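Local atomic coordinates of TnpArep for protein (Escherichia coli, PDB entry 4ER8), a protein that binds REP hairpin DNA and cleaves and recombines the repetitive BIME elements, acting as a tyrosine transposase of the HUH class. Residues 17-28 / 54-62; 1-9 / 97-105. One frame throughout, in Å; residues are numbered along the deposited sequence.

Interaction 1. Residues 17-28 / 54-62; sequences TVNLRNRRSQLL and VVLPEHMHC. With NI (nickel (II) ion), chain C; nucleotides of chain B.
Leu28 packs its CB against Val55 CG1 at 3.6 Å and turns its CD1 toward Met60 SD. Val18 and Met60 lie side by side on one face of the sheet, with Val18 CB 4.1 Å from Met60 CE. Trp77 of helix 73-87 touches both. This is the central sheet of an RNA recognition motif-like fold, and strand 59-62 carries the HUH motif, His59-Met60-His61. Strand 17-19 runs antiparallel to it, at 170°. Val18 and Met60 are a hydrogen-bonded pair, and Leu20 N continues the pairing to Glu58 O at 2.9 Å. Further out, Leu28 N in helix 27-30 donates to Pro57 O of the loop. The polar edge lies on the other face. There His59 NE2 binds nickel at 2.1 Å and His61 NE2 at 2.0 Å, with Asn119, His123 and Glu161 completing the site. Thr17 OG1 is bonded to Ala159 O and accepts from His61 ND1 at 2.7 Å, close to the imidazole plane. A valine in place of Thr17 would probably leave His61 ND1 and Ala159 O without this partner and the imidazole freer to turn. Thr17 O takes a weak hydrogen bond from DA3 N6 of chain B. Glu58 OE2 forms a salt bridge with Arg162. Glu58 CG sits between the backbone N and the carbonyl carbon (chi1 43°) and the chain bends again at chi2, which brings OE1 to His59 ND1 at 2.7 Å.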
loop_
_atom_site.group_PDB
_atom_site.type_symbol
_atom_site.label_atom_id
_atom_site.label_comp_id
_atom_site.label_asym_id
_atom_site.label_seq_id
_atom_site.Cartn_x
_atom_site.Cartn_y
_atom_site.Cartn_z
ATOM N N THR A 17 3.878 0.907 -3.798
ATOM C CA THR A 17 4.711 0.251 -2.794
ATOM C C THR A 17 5.488 1.408 -2.220
ATOM O O THR A 17 6.171 2.170 -2.961
ATOM C CB THR A 17 5.702 -0.778 -3.413
ATOM O OG1 THR A 17 4.992 -1.939 -3.889
ATOM C CG2 THR A 17 6.688 -1.275 -2.361
ATOM N N VAL A 18 5.345 1.604 -0.908
ATOM C CA VAL A 18 6.081 2.655 -0.219
ATOM C C VAL A 18 6.890 1.975 0.900
ATOM O O VAL A 18 6.358 1.204 1.732
ATOM C CB VAL A 18 5.144 3.672 0.329
ATOM C CG1 VAL A 18 5.860 4.599 1.210
ATOM C CG2 VAL A 18 4.404 4.419 -0.804
ATOM N N ASN A 19 8.193 2.221 0.882
ATOM C CA ASN A 19 9.087 1.593 1.818
ATOM C C ASN A 19 9.640 2.589 2.785
ATOM O O ASN A 19 9.930 3.737 2.444
ATOM C CB ASN A 19 10.264 0.953 1.106
ATOM C CG ASN A 19 9.873 -0.238 0.257
ATOM O OD1 ASN A 19 10.091 -0.228 -0.945
ATOM N ND2 ASN A 19 9.318 -1.277 0.873
ATOM N N LEU A 20 9.791 2.119 4.014
ATOM C CA LEU A 20 10.557 2.812 5.016
ATOM C C LEU A 20 12.007 2.549 4.629
ATOM O O LEU A 20 12.346 1.426 4.146
ATOM C CB LEU A 20 10.247 2.214 6.372
ATOM C CG LEU A 20 9.772 3.202 7.417
ATOM C CD1 LEU A 20 8.870 4.260 6.811
ATOM C CD2 LEU A 20 9.065 2.443 8.483
ATOM N N ARG A 21 12.832 3.588 4.803
ATOM C CA ARG A 21 14.276 3.555 4.546
ATOM C C ARG A 21 15.018 2.435 5.311
ATOM O O ARG A 21 15.872 1.771 4.749
ATOM C CB ARG A 21 14.882 4.928 4.866
ATOM C CG ARG A 21 16.313 5.111 4.411
ATOM C CD ARG A 21 16.567 6.511 3.905
ATOM N NE ARG A 21 17.079 6.414 2.540
ATOM C CZ ARG A 21 17.038 7.411 1.668
ATOM N NH1 ARG A 21 16.534 8.589 2.005
ATOM N NH2 ARG A 21 17.480 7.228 0.447
ATOM N N ASN A 22 14.633 2.217 6.570
ATOM C CA ASN A 22 15.294 1.287 7.518
ATOM C C ASN A 22 14.635 -0.124 7.606
ATOM O O ASN A 22 13.497 -0.286 8.071
ATOM C CB ASN A 22 15.394 2.009 8.890
ATOM C CG ASN A 22 15.847 1.107 10.048
ATOM O OD1 ASN A 22 16.481 0.055 9.880
ATOM N ND2 ASN A 22 15.513 1.551 11.254
ATOM N N ARG A 23 15.383 -1.133 7.151
ATOM C CA ARG A 23 14.924 -2.517 7.071
ATOM C C ARG A 23 14.440 -3.069 8.395
ATOM O O ARG A 23 13.508 -3.857 8.386
ATOM C CB ARG A 23 16.035 -3.466 6.584
ATOM C CG ARG A 23 16.853 -2.976 5.442
ATOM C CD ARG A 23 17.714 -4.101 4.837
ATOM N NE ARG A 23 16.894 -5.116 4.174
ATOM C CZ ARG A 23 17.214 -5.764 3.046
ATOM N NH1 ARG A 23 18.356 -5.504 2.398
ATOM N NH2 ARG A 23 16.376 -6.684 2.555
ATOM N N ARG A 24 15.100 -2.725 9.506
ATOM C CA ARG A 24 14.751 -3.285 10.829
ATOM C C ARG A 24 13.680 -2.452 11.553
ATOM O O ARG A 24 13.364 -2.733 12.713
ATOM C CB ARG A 24 15.993 -3.453 11.764
ATOM C CG ARG A 24 17.135 -4.322 11.249
ATOM C CD ARG A 24 16.698 -5.761 11.072
ATOM N NE ARG A 24 17.246 -6.391 9.858
ATOM C CZ ARG A 24 16.730 -7.482 9.265
ATOM N NH1 ARG A 24 15.647 -8.085 9.767
ATOM N NH2 ARG A 24 17.286 -7.979 8.157
ATOM N N SER A 25 13.146 -1.417 10.902
ATOM C CA SER A 25 12.102 -0.588 11.523
ATOM C C SER A 25 10.810 -1.358 11.734
ATOM O O SER A 25 10.554 -2.337 11.037
ATOM C CB SER A 25 11.832 0.628 10.659
ATOM O OG SER A 25 10.859 1.469 11.233
ATOM N N GLN A 26 10.007 -0.939 12.711
ATOM C CA GLN A 26 8.658 -1.518 12.936
ATOM C C GLN A 26 7.701 -0.412 13.211
ATOM O O GLN A 26 6.594 -0.615 13.744
ATOM C CB GLN A 26 8.622 -2.460 14.115
ATOM C CG GLN A 26 9.528 -3.654 13.975
ATOM C CD GLN A 26 9.058 -4.789 14.830
ATOM O OE1 GLN A 26 9.767 -5.783 15.006
ATOM N NE2 GLN A 26 7.824 -4.666 15.352
ATOM N N LEU A 27 8.157 0.767 12.828
ATOM C CA LEU A 27 7.439 1.969 12.963
ATOM C C LEU A 27 6.033 1.974 12.326
ATOM O O LEU A 27 5.123 2.564 12.882
ATOM C CB LEU A 27 8.315 3.070 12.395
ATOM C CG LEU A 27 7.697 4.455 12.495
ATOM C CD1 LEU A 27 8.048 5.124 13.851
ATOM C CD2 LEU A 27 8.176 5.258 11.348
ATOM N N LEU A 28 5.827 1.356 11.163
ATOM C CA LEU A 28 4.515 1.473 10.500
ATOM C C LEU A 28 3.487 0.643 11.278
ATOM O O LEU A 28 2.266 0.842 11.210
ATOM C CB LEU A 28 4.570 1.066 9.025
ATOM C CG LEU A 28 5.385 1.897 8.031
ATOM C CD1 LEU A 28 5.090 1.486 6.588
ATOM C CD2 LEU A 28 5.124 3.377 8.230
ATOM N N VAL A 54 -2.071 -3.165 2.449
ATOM C CA VAL A 54 -1.412 -3.743 3.624
ATOM C C VAL A 54 -0.400 -2.771 4.200
ATOM O O VAL A 54 0.261 -2.014 3.477
ATOM C CB VAL A 54 -0.510 -4.936 3.338
ATOM C CG1 VAL A 54 -1.200 -6.209 3.564
ATOM C CG2 VAL A 54 0.157 -4.820 1.979
ATOM N N VAL A 55 -0.217 -2.867 5.504
ATOM C CA VAL A 55 0.898 -2.223 6.152
ATOM C C VAL A 55 1.793 -3.286 6.767
ATOM O O VAL A 55 1.347 -4.152 7.510
ATOM C CB VAL A 55 0.412 -1.356 7.268
ATOM C CG1 VAL A 55 1.615 -0.664 7.936
ATOM C CG2 VAL A 55 -0.634 -0.373 6.733
ATOM N N LEU A 56 3.069 -3.205 6.473
ATOM C CA LEU A 56 3.972 -4.114 7.104
ATOM C C LEU A 56 4.726 -3.269 8.107
ATOM O O LEU A 56 4.493 -2.047 8.164
ATOM C CB LEU A 56 4.831 -4.844 6.070
ATOM C CG LEU A 56 3.818 -5.801 5.404
ATOM C CD1 LEU A 56 3.423 -5.363 3.997
ATOM C CD2 LEU A 56 4.256 -7.251 5.424
ATOM N N PRO A 57 5.576 -3.893 8.942
ATOM C CA PRO A 57 6.243 -3.046 9.921
ATOM C C PRO A 57 7.077 -1.988 9.245
ATOM O O PRO A 57 7.126 -0.862 9.734
ATOM C CB PRO A 57 7.138 -4.018 10.685
ATOM C CG PRO A 57 6.562 -5.396 10.385
ATOM C CD PRO A 57 6.030 -5.293 9.003
ATOM N N GLU A 58 7.677 -2.312 8.101
ATOM C CA GLU A 58 8.592 -1.363 7.429
ATOM C C GLU A 58 8.307 -0.965 5.973
ATOM O O GLU A 58 9.181 -0.382 5.341
ATOM C CB GLU A 58 10.046 -1.856 7.522
ATOM C CG GLU A 58 10.216 -3.357 7.258
ATOM C CD GLU A 58 9.606 -3.795 5.952
ATOM O OE1 GLU A 58 8.556 -4.471 5.966
ATOM O OE2 GLU A 58 10.169 -3.465 4.898
ATOM N N HIS A 59 7.122 -1.259 5.441
ATOM C CA HIS A 59 6.731 -0.846 4.087
ATOM C C HIS A 59 5.277 -1.189 3.895
ATOM O O HIS A 59 4.681 -1.878 4.731
ATOM C CB HIS A 59 7.592 -1.541 3.011
ATOM C CG HIS A 59 7.215 -2.962 2.705
ATOM N ND1 HIS A 59 7.411 -4.003 3.591
ATOM C CD2 HIS A 59 6.726 -3.527 1.571
ATOM C CE1 HIS A 59 7.043 -5.143 3.018
ATOM N NE2 HIS A 59 6.604 -4.877 1.798
ATOM N N MET A 60 4.692 -0.719 2.807
ATOM C CA MET A 60 3.311 -0.998 2.568
ATOM C C MET A 60 3.106 -1.079 1.081
ATOM O O MET A 60 3.906 -0.525 0.316
ATOM C CB MET A 60 2.421 0.065 3.221
ATOM C CG MET A 60 2.494 1.486 2.701
ATOM S SD MET A 60 1.890 2.718 3.966
ATOM C CE MET A 60 2.251 4.221 3.144
ATOM N N HIS A 61 2.059 -1.792 0.675
ATOM C CA HIS A 61 1.627 -1.869 -0.698
ATOM C C HIS A 61 0.171 -1.526 -0.727
ATOM O O HIS A 61 -0.558 -1.897 0.198
ATOM C CB HIS A 61 1.733 -3.291 -1.182
ATOM C CG HIS A 61 3.092 -3.878 -1.061
ATOM N ND1 HIS A 61 4.100 -3.617 -1.967
ATOM C CD2 HIS A 61 3.612 -4.742 -0.161
ATOM C CE1 HIS A 61 5.193 -4.272 -1.614
ATOM N NE2 HIS A 61 4.921 -4.975 -0.530
ATOM N N CYS A 62 -0.298 -0.867 -1.776
ATOM C CA CYS A 62 -1.741 -0.620 -1.829
ATOM C C CYS A 62 -2.296 -0.350 -3.237
ATOM O O CYS A 62 -1.544 -0.150 -4.183
ATOM C CB CYS A 62 -2.086 0.503 -0.875
ATOM S SG CYS A 62 -1.429 2.038 -1.454
HETATM NI NI NI C . 6.025 -6.340 0.424
ATOM P P DG B 5 18.527 5.337 -2.271
ATOM O OP1 DG B 5 19.863 4.698 -2.101
ATOM O OP2 DG B 5 17.776 5.757 -1.086
ATOM O "O5'" DG B 5 18.552 6.621 -3.199
ATOM C "C5'" DG B 5 17.405 7.437 -3.253
ATOM C "C4'" DG B 5 17.844 8.857 -3.014
ATOM O "O4'" DG B 5 18.099 9.020 -1.596
ATOM C "C3'" DG B 5 19.146 9.317 -3.690
ATOM O "O3'" DG B 5 18.875 10.540 -4.317
ATOM C "C2'" DG B 5 20.109 9.573 -2.531
ATOM C "C1'" DG B 5 19.132 9.999 -1.457
ATOM N N9 DG B 5 19.459 9.926 -0.040
ATOM C C8 DG B 5 19.138 10.896 0.893
ATOM N N7 DG B 5 19.445 10.530 2.111
ATOM C C5 DG B 5 19.983 9.234 1.951
ATOM C C6 DG B 5 20.524 8.324 2.915
ATOM O O6 DG B 5 20.637 8.497 4.145
ATOM N N1 DG B 5 20.962 7.110 2.366
ATOM C C2 DG B 5 20.879 6.792 1.026
ATOM N N2 DG B 5 21.350 5.575 0.683
ATOM N N3 DG B 5 20.406 7.640 0.103
ATOM C C4 DG B 5 19.987 8.843 0.639
ATOM P P DA B 3 13.673 2.765 -13.357
ATOM O OP1 DA B 3 13.839 4.178 -13.013
ATOM O OP2 DA B 3 14.564 2.309 -14.430
ATOM O "O5'" DA B 3 13.740 1.681 -12.187
ATOM C "C5'" DA B 3 12.949 1.777 -11.023
ATOM C "C4'" DA B 3 13.543 2.850 -10.097
ATOM O "O4'" DA B 3 12.707 3.010 -8.930
ATOM C "C3'" DA B 3 14.939 2.628 -9.572
ATOM O "O3'" DA B 3 15.463 3.874 -9.341
ATOM C "C2'" DA B 3 14.664 1.921 -8.251
ATOM C "C1'" DA B 3 13.425 2.687 -7.770
ATOM N N9 DA B 3 12.418 2.010 -6.948
ATOM C C8 DA B 3 12.003 0.707 -6.998
ATOM N N7 DA B 3 11.055 0.430 -6.136
ATOM C C5 DA B 3 10.840 1.627 -5.468
ATOM C C6 DA B 3 9.960 2.002 -4.421
ATOM N N6 DA B 3 9.059 1.181 -3.807
ATOM N N1 DA B 3 10.010 3.294 -4.046
ATOM C C2 DA B 3 10.870 4.106 -4.640
ATOM N N3 DA B 3 11.748 3.857 -5.600
ATOM C C4 DA B 3 11.664 2.597 -5.976
#

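Interaction 2. Residues 1-9 / 97-105. With nucleotides of chain B.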
loop_
_atom_site.group_PDB
_atom_site.type_symbol
_atom_site.label_atom_id
_atom_site.label_comp_id
_atom_site.label_asym_id
_atom_site.label_seq_id
_atom_site.Cartn_x
_atom_site.Cartn_y
_atom_site.Cartn_z
ATOM N N MET A 1 20.671 7.065 -10.696
ATOM C CA MET A 1 19.536 7.941 -11.136
ATOM C C MET A 1 18.327 7.148 -11.783
ATOM O O MET A 1 18.583 6.183 -12.570
ATOM C CB MET A 1 20.072 9.066 -12.056
ATOM C CG MET A 1 20.199 8.745 -13.578
ATOM S SD MET A 1 20.269 10.229 -14.670
ATOM C CE MET A 1 18.608 10.245 -15.434
ATOM N N SER A 2 17.057 7.527 -11.457
ATOM C CA SER A 2 15.839 6.813 -11.970
ATOM C C SER A 2 15.371 7.310 -13.337
ATOM O O SER A 2 15.827 8.364 -13.784
ATOM C CB SER A 2 14.686 6.906 -10.996
ATOM O OG SER A 2 14.116 8.181 -11.063
ATOM N N GLU A 3 14.473 6.568 -13.996
ATOM C CA GLU A 3 14.106 6.888 -15.385
ATOM C C GLU A 3 12.625 6.716 -15.620
ATOM O O GLU A 3 12.138 6.934 -16.737
ATOM C CB GLU A 3 14.807 5.973 -16.434
ATOM C CG GLU A 3 16.282 5.562 -16.216
ATOM C CD GLU A 3 17.276 6.508 -16.886
ATOM O OE1 GLU A 3 17.052 6.854 -18.067
ATOM O OE2 GLU A 3 18.288 6.914 -16.240
ATOM N N TYR A 4 11.896 6.261 -14.617
ATOM C CA TYR A 4 10.486 5.996 -14.872
ATOM C C TYR A 4 9.709 7.301 -15.081
ATOM O O TYR A 4 10.129 8.383 -14.633
ATOM C CB TYR A 4 9.850 5.150 -13.772
ATOM C CG TYR A 4 10.005 5.726 -12.380
ATOM C CD1 TYR A 4 9.232 6.804 -11.972
ATOM C CD2 TYR A 4 10.933 5.187 -11.454
ATOM C CE1 TYR A 4 9.363 7.326 -10.723
ATOM C CE2 TYR A 4 11.048 5.703 -10.206
ATOM C CZ TYR A 4 10.274 6.773 -9.847
ATOM O OH TYR A 4 10.358 7.339 -8.598
ATOM N N ARG A 5 8.567 7.184 -15.752
ATOM C CA ARG A 5 7.680 8.297 -15.928
ATOM C C ARG A 5 6.318 7.959 -15.335
ATOM O O ARG A 5 5.753 6.928 -15.666
ATOM C CB ARG A 5 7.565 8.631 -17.403
ATOM C CG ARG A 5 6.346 9.459 -17.724
ATOM C CD ARG A 5 6.110 9.508 -19.235
ATOM N NE ARG A 5 5.146 10.545 -19.458
ATOM C CZ ARG A 5 4.408 10.692 -20.551
ATOM N NH1 ARG A 5 4.506 9.840 -21.574
ATOM N NH2 ARG A 5 3.530 11.691 -20.592
ATOM N N ARG A 6 5.783 8.828 -14.468
ATOM C CA ARG A 6 4.520 8.534 -13.829
ATOM C C ARG A 6 3.465 8.299 -14.900
ATOM O O ARG A 6 3.407 8.983 -15.920
ATOM C CB ARG A 6 4.121 9.617 -12.858
ATOM C CG ARG A 6 5.032 9.729 -11.622
ATOM C CD ARG A 6 5.370 8.386 -10.983
ATOM N NE ARG A 6 5.816 8.498 -9.592
ATOM C CZ ARG A 6 6.305 7.493 -8.855
ATOM N NH1 ARG A 6 6.470 6.291 -9.361
ATOM N NH2 ARG A 6 6.637 7.693 -7.595
ATOM N N TYR A 7 2.653 7.285 -14.707
ATOM C CA TYR A 7 1.660 7.010 -15.698
ATOM C C TYR A 7 0.361 7.667 -15.198
ATOM O O TYR A 7 -0.313 7.159 -14.303
ATOM C CB TYR A 7 1.621 5.499 -15.842
ATOM C CG TYR A 7 0.740 4.808 -16.849
ATOM C CD1 TYR A 7 -0.633 5.083 -16.935
ATOM C CD2 TYR A 7 1.257 3.741 -17.600
ATOM C CE1 TYR A 7 -1.467 4.344 -17.809
ATOM C CE2 TYR A 7 0.459 3.005 -18.470
ATOM C CZ TYR A 7 -0.907 3.299 -18.578
ATOM O OH TYR A 7 -1.713 2.550 -19.437
ATOM N N TYR A 8 0.054 8.834 -15.759
ATOM C CA TYR A 8 -1.102 9.618 -15.292
ATOM C C TYR A 8 -2.309 9.401 -16.173
ATOM O O TYR A 8 -2.249 9.581 -17.386
ATOM C CB TYR A 8 -0.796 11.117 -15.255
ATOM C CG TYR A 8 0.159 11.573 -14.175
ATOM C CD1 TYR A 8 1.385 12.141 -14.500
ATOM C CD2 TYR A 8 -0.160 11.451 -12.848
ATOM C CE1 TYR A 8 2.237 12.598 -13.524
ATOM C CE2 TYR A 8 0.715 11.888 -11.847
ATOM C CZ TYR A 8 1.906 12.447 -12.195
ATOM O OH TYR A 8 2.765 12.903 -11.216
ATOM N N ILE A 9 -3.406 8.990 -15.560
ATOM C CA ILE A 9 -4.632 8.822 -16.326
ATOM C C ILE A 9 -5.761 9.156 -15.407
ATOM O O ILE A 9 -5.822 8.659 -14.292
ATOM C CB ILE A 9 -4.769 7.410 -16.994
ATOM C CG1 ILE A 9 -5.963 7.391 -17.975
ATOM C CG2 ILE A 9 -4.936 6.333 -15.970
ATOM C CD1 ILE A 9 -5.954 6.242 -19.052
ATOM N N ARG A 97 10.232 8.969 -3.008
ATOM C CA ARG A 97 9.144 8.639 -3.905
ATOM C C ARG A 97 8.541 7.267 -3.562
ATOM O O ARG A 97 8.361 6.962 -2.382
ATOM C CB ARG A 97 9.604 8.798 -5.339
ATOM C CG ARG A 97 10.427 10.075 -5.530
ATOM C CD ARG A 97 10.949 10.213 -6.946
ATOM N NE ARG A 97 9.864 10.330 -7.912
ATOM C CZ ARG A 97 10.016 10.459 -9.224
ATOM N NH1 ARG A 97 11.229 10.525 -9.745
ATOM N NH2 ARG A 97 8.952 10.563 -10.015
ATOM N N PHE A 98 8.209 6.472 -4.584
ATOM C CA PHE A 98 7.420 5.244 -4.427
ATOM C C PHE A 98 7.246 4.548 -5.786
ATOM O O PHE A 98 7.378 5.184 -6.843
ATOM C CB PHE A 98 6.033 5.568 -3.858
ATOM C CG PHE A 98 5.267 6.556 -4.685
ATOM C CD1 PHE A 98 4.433 6.123 -5.725
ATOM C CD2 PHE A 98 5.349 7.937 -4.424
ATOM C CE1 PHE A 98 3.725 7.039 -6.519
ATOM C CE2 PHE A 98 4.616 8.858 -5.203
ATOM C CZ PHE A 98 3.828 8.405 -6.270
ATOM N N TRP A 99 6.912 3.253 -5.749
ATOM C CA TRP A 99 6.665 2.483 -6.939
ATOM C C TRP A 99 5.210 2.606 -7.341
ATOM O O TRP A 99 4.336 2.499 -6.497
ATOM C CB TRP A 99 7.043 1.020 -6.687
ATOM C CG TRP A 99 6.608 0.069 -7.785
ATOM C CD1 TRP A 99 5.451 -0.673 -7.835
ATOM C CD2 TRP A 99 7.334 -0.244 -8.966
ATOM N NE1 TRP A 99 5.411 -1.420 -8.984
ATOM C CE2 TRP A 99 6.548 -1.163 -9.708
ATOM C CE3 TRP A 99 8.576 0.165 -9.479
ATOM C CZ2 TRP A 99 6.971 -1.688 -10.941
ATOM C CZ3 TRP A 99 8.986 -0.338 -10.724
ATOM C CH2 TRP A 99 8.188 -1.257 -11.433
ATOM N N GLU A 100 4.962 2.819 -8.639
ATOM C CA GLU A 100 3.609 3.004 -9.189
ATOM C C GLU A 100 3.395 2.112 -10.379
ATOM O O GLU A 100 4.239 2.055 -11.306
ATOM C CB GLU A 100 3.390 4.428 -9.670
ATOM C CG GLU A 100 2.128 4.617 -10.631
ATOM C CD GLU A 100 2.476 4.484 -12.120
ATOM O OE1 GLU A 100 1.939 3.598 -12.839
ATOM O OE2 GLU A 100 3.329 5.271 -12.566
ATOM N N HIS A 101 2.251 1.440 -10.400
ATOM C CA HIS A 101 1.898 0.665 -11.561
ATOM C C HIS A 101 0.411 0.741 -11.851
ATOM O O HIS A 101 -0.447 0.461 -10.975
ATOM C CB HIS A 101 2.365 -0.787 -11.434
ATOM C CG HIS A 101 1.703 -1.717 -12.410
ATOM N ND1 HIS A 101 2.151 -1.873 -13.709
ATOM C CD2 HIS A 101 0.611 -2.514 -12.283
ATOM C CE1 HIS A 101 1.361 -2.729 -14.337
ATOM N NE2 HIS A 101 0.429 -3.144 -13.490
ATOM N N ALA A 102 0.122 1.119 -13.089
ATOM C CA ALA A 102 -1.240 1.324 -13.548
ATOM C C ALA A 102 -1.918 -0.008 -13.863
ATOM O O ALA A 102 -1.404 -0.790 -14.709
ATOM C CB ALA A 102 -1.202 2.157 -14.765
ATOM N N ILE A 103 -3.084 -0.242 -13.236
ATOM C CA ILE A 103 -3.884 -1.426 -13.530
ATOM C C ILE A 103 -4.947 -1.205 -14.605
ATOM O O ILE A 103 -5.939 -0.523 -14.386
ATOM C CB ILE A 103 -4.557 -1.949 -12.300
ATOM C CG1 ILE A 103 -3.501 -2.498 -11.365
ATOM C CG2 ILE A 103 -5.545 -3.051 -12.672
ATOM C CD1 ILE A 103 -3.926 -2.524 -9.993
ATOM N N ARG A 104 -4.746 -1.857 -15.750
ATOM C CA ARG A 104 -5.565 -1.643 -16.942
ATOM C C ARG A 104 -6.714 -2.659 -17.141
ATOM O O ARG A 104 -7.577 -2.411 -17.986
ATOM C CB ARG A 104 -4.663 -1.638 -18.187
ATOM C CG ARG A 104 -3.661 -0.459 -18.300
ATOM C CD ARG A 104 -2.460 -0.478 -17.229
ATOM N NE ARG A 104 -1.276 -1.342 -17.504
ATOM C CZ ARG A 104 -1.183 -2.661 -17.238
ATOM N NH1 ARG A 104 -2.201 -3.351 -16.674
ATOM N NH2 ARG A 104 -0.053 -3.300 -17.543
ATOM N N ASN A 105 -6.734 -3.776 -16.389
ATOM C CA ASN A 105 -7.746 -4.865 -16.554
ATOM C C ASN A 105 -8.008 -5.660 -15.289
ATOM O O ASN A 105 -7.134 -5.725 -14.401
ATOM C CB ASN A 105 -7.321 -5.869 -17.643
ATOM C CG ASN A 105 -6.101 -6.677 -17.242
ATOM O OD1 ASN A 105 -4.969 -6.369 -17.631
ATOM N ND2 ASN A 105 -6.317 -7.711 -16.460
ATOM O "O5'" DG B 1 6.016 -1.496 -21.010
ATOM C "C5'" DG B 1 7.200 -0.776 -21.463
ATOM C "C4'" DG B 1 7.583 0.409 -20.598
ATOM O "O4'" DG B 1 6.386 1.221 -20.246
ATOM C "C3'" DG B 1 8.188 0.017 -19.253
ATOM O "O3'" DG B 1 9.522 -0.395 -19.391
ATOM C "C2'" DG B 1 8.019 1.359 -18.530
ATOM C "C1'" DG B 1 6.629 1.823 -18.994
ATOM N N9 DG B 1 5.517 1.348 -18.222
ATOM C C8 DG B 1 4.758 0.236 -18.532
ATOM N N7 DG B 1 3.791 0.027 -17.636
ATOM C C5 DG B 1 3.890 1.073 -16.719
ATOM C C6 DG B 1 3.090 1.370 -15.591
ATOM O O6 DG B 1 2.110 0.707 -15.189
ATOM N N1 DG B 1 3.506 2.531 -14.898
ATOM C C2 DG B 1 4.585 3.274 -15.318
ATOM N N2 DG B 1 4.876 4.327 -14.559
ATOM N N3 DG B 1 5.352 3.004 -16.397
ATOM C C4 DG B 1 4.958 1.891 -17.053
ATOM P P DT B 2 10.391 -1.018 -18.170
ATOM O OP1 DT B 2 11.781 -1.257 -18.655
ATOM O OP2 DT B 2 9.663 -2.134 -17.533
ATOM O "O5'" DT B 2 10.499 0.184 -17.138
ATOM C "C5'" DT B 2 11.470 1.195 -17.239
ATOM C "C4'" DT B 2 11.256 2.050 -15.992
ATOM O "O4'" DT B 2 9.817 2.107 -15.771
ATOM C "C3'" DT B 2 11.864 1.490 -14.705
ATOM O "O3'" DT B 2 12.204 2.563 -13.912
ATOM C "C2'" DT B 2 10.657 0.850 -14.051
ATOM C "C1'" DT B 2 9.521 1.784 -14.440
ATOM N N1 DT B 2 8.160 1.174 -14.270
ATOM C C2 DT B 2 7.251 1.744 -13.391
ATOM O O2 DT B 2 7.449 2.751 -12.752
ATOM N N3 DT B 2 6.038 1.115 -13.270
ATOM C C4 DT B 2 5.626 -0.045 -13.891
ATOM O O4 DT B 2 4.504 -0.548 -13.678
ATOM C C5 DT B 2 6.606 -0.623 -14.790
ATOM C C7 DT B 2 6.248 -1.897 -15.557
ATOM C C6 DT B 2 7.807 0.010 -14.931
ATOM P P DC B 31 6.009 11.508 -7.902
ATOM O OP1 DC B 31 4.834 10.851 -8.465
ATOM O OP2 DC B 31 7.178 10.765 -7.467
ATOM O "O5'" DC B 31 6.468 12.600 -8.964
ATOM C "C5'" DC B 31 5.551 13.471 -9.675
ATOM C "C4'" DC B 31 6.302 14.232 -10.771
ATOM O "O4'" DC B 31 7.266 15.071 -10.078
ATOM C "C3'" DC B 31 7.119 13.363 -11.755
ATOM O "O3'" DC B 31 6.580 13.654 -12.968
ATOM C "C2'" DC B 31 8.535 13.904 -11.715
ATOM C "C1'" DC B 31 8.434 15.147 -10.844
ATOM N N1 DC B 31 9.478 15.155 -9.831
ATOM C C2 DC B 31 10.450 16.140 -9.861
ATOM O O2 DC B 31 10.340 16.967 -10.780
ATOM N N3 DC B 31 11.419 16.116 -8.899
ATOM C C4 DC B 31 11.457 15.173 -7.934
ATOM N N4 DC B 31 12.424 15.154 -6.961
ATOM C C5 DC B 31 10.468 14.155 -7.924
ATOM C C6 DC B 31 9.514 14.183 -8.864
HETATM O O HOH W 1 9.201 10.223 -13.191
#
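Arg6 grips one backbone oxygen end-on with two nitrogens: NH1 reaches Phe98 O at 2.9 Å and NH2 reaches it at 2.7 Å. That oxygen lies in the guanidinium plane. A second hydrogen bond site is Glu100, whose OE2 accepts from Tyr7 N at 3.0 Å, from above the carboxylate plane. Aromatic contacts come next. The Arg6 guanidinium lies flat on the Phe98 ring, a cation-pi stack with planes at 24°, and Tyr4 CE1 sits over its other face. Ala102 CB makes a CH-pi contact with Tyr7, 3.7 Å from the ring centroid and nearly on its normal. Tyr7 CG stands anti to the backbone N (chi1 -177°), which lays the ring over that methyl. Strand 99-102 is an outermost strand of the RNA recognition motif-like sheet, and here it and the N-terminal segment together hold the 5' end of the DNA, chain B, consistent with reading of a guide sequence. Glu100 OE1 and OE2 accept from N1 and N2 of DG1, and Arg5 O also accepts from N2. Glu100 O takes N3 of DT2 at 2.8 Å, and the same N3 lies over one face of the Trp99 ring. Charged contacts gather at the DC31 phosphate. Arg6 NE donates to its OP1 at 2.8 Å, and Arg97 NE donates to OP2 at the same distance.

Overall arrangement
Both contacts are largely buried, but interaction 1 lies nearer the centre of the chain. Interaction 2 is farther out and meets the DNA far more closely. They share one sheet. Strand 13-19 pairs with 59-65 on one side and with the outermost strand 99-102 on the other. The two contacts meet where Thr17 O probably accepts from Trp99 N (3.1 Å) and Val18 packs on Phe98. Interaction 1 combines strand pairing and an apolar face with a metal site. Interaction 2 has no strand pairing between its segments. In it arginines meet a phosphate, the Glu100 carboxylate meets the guanine edge, and a ring face meets a base. Along the chain, interaction 1 is nested within interaction 2.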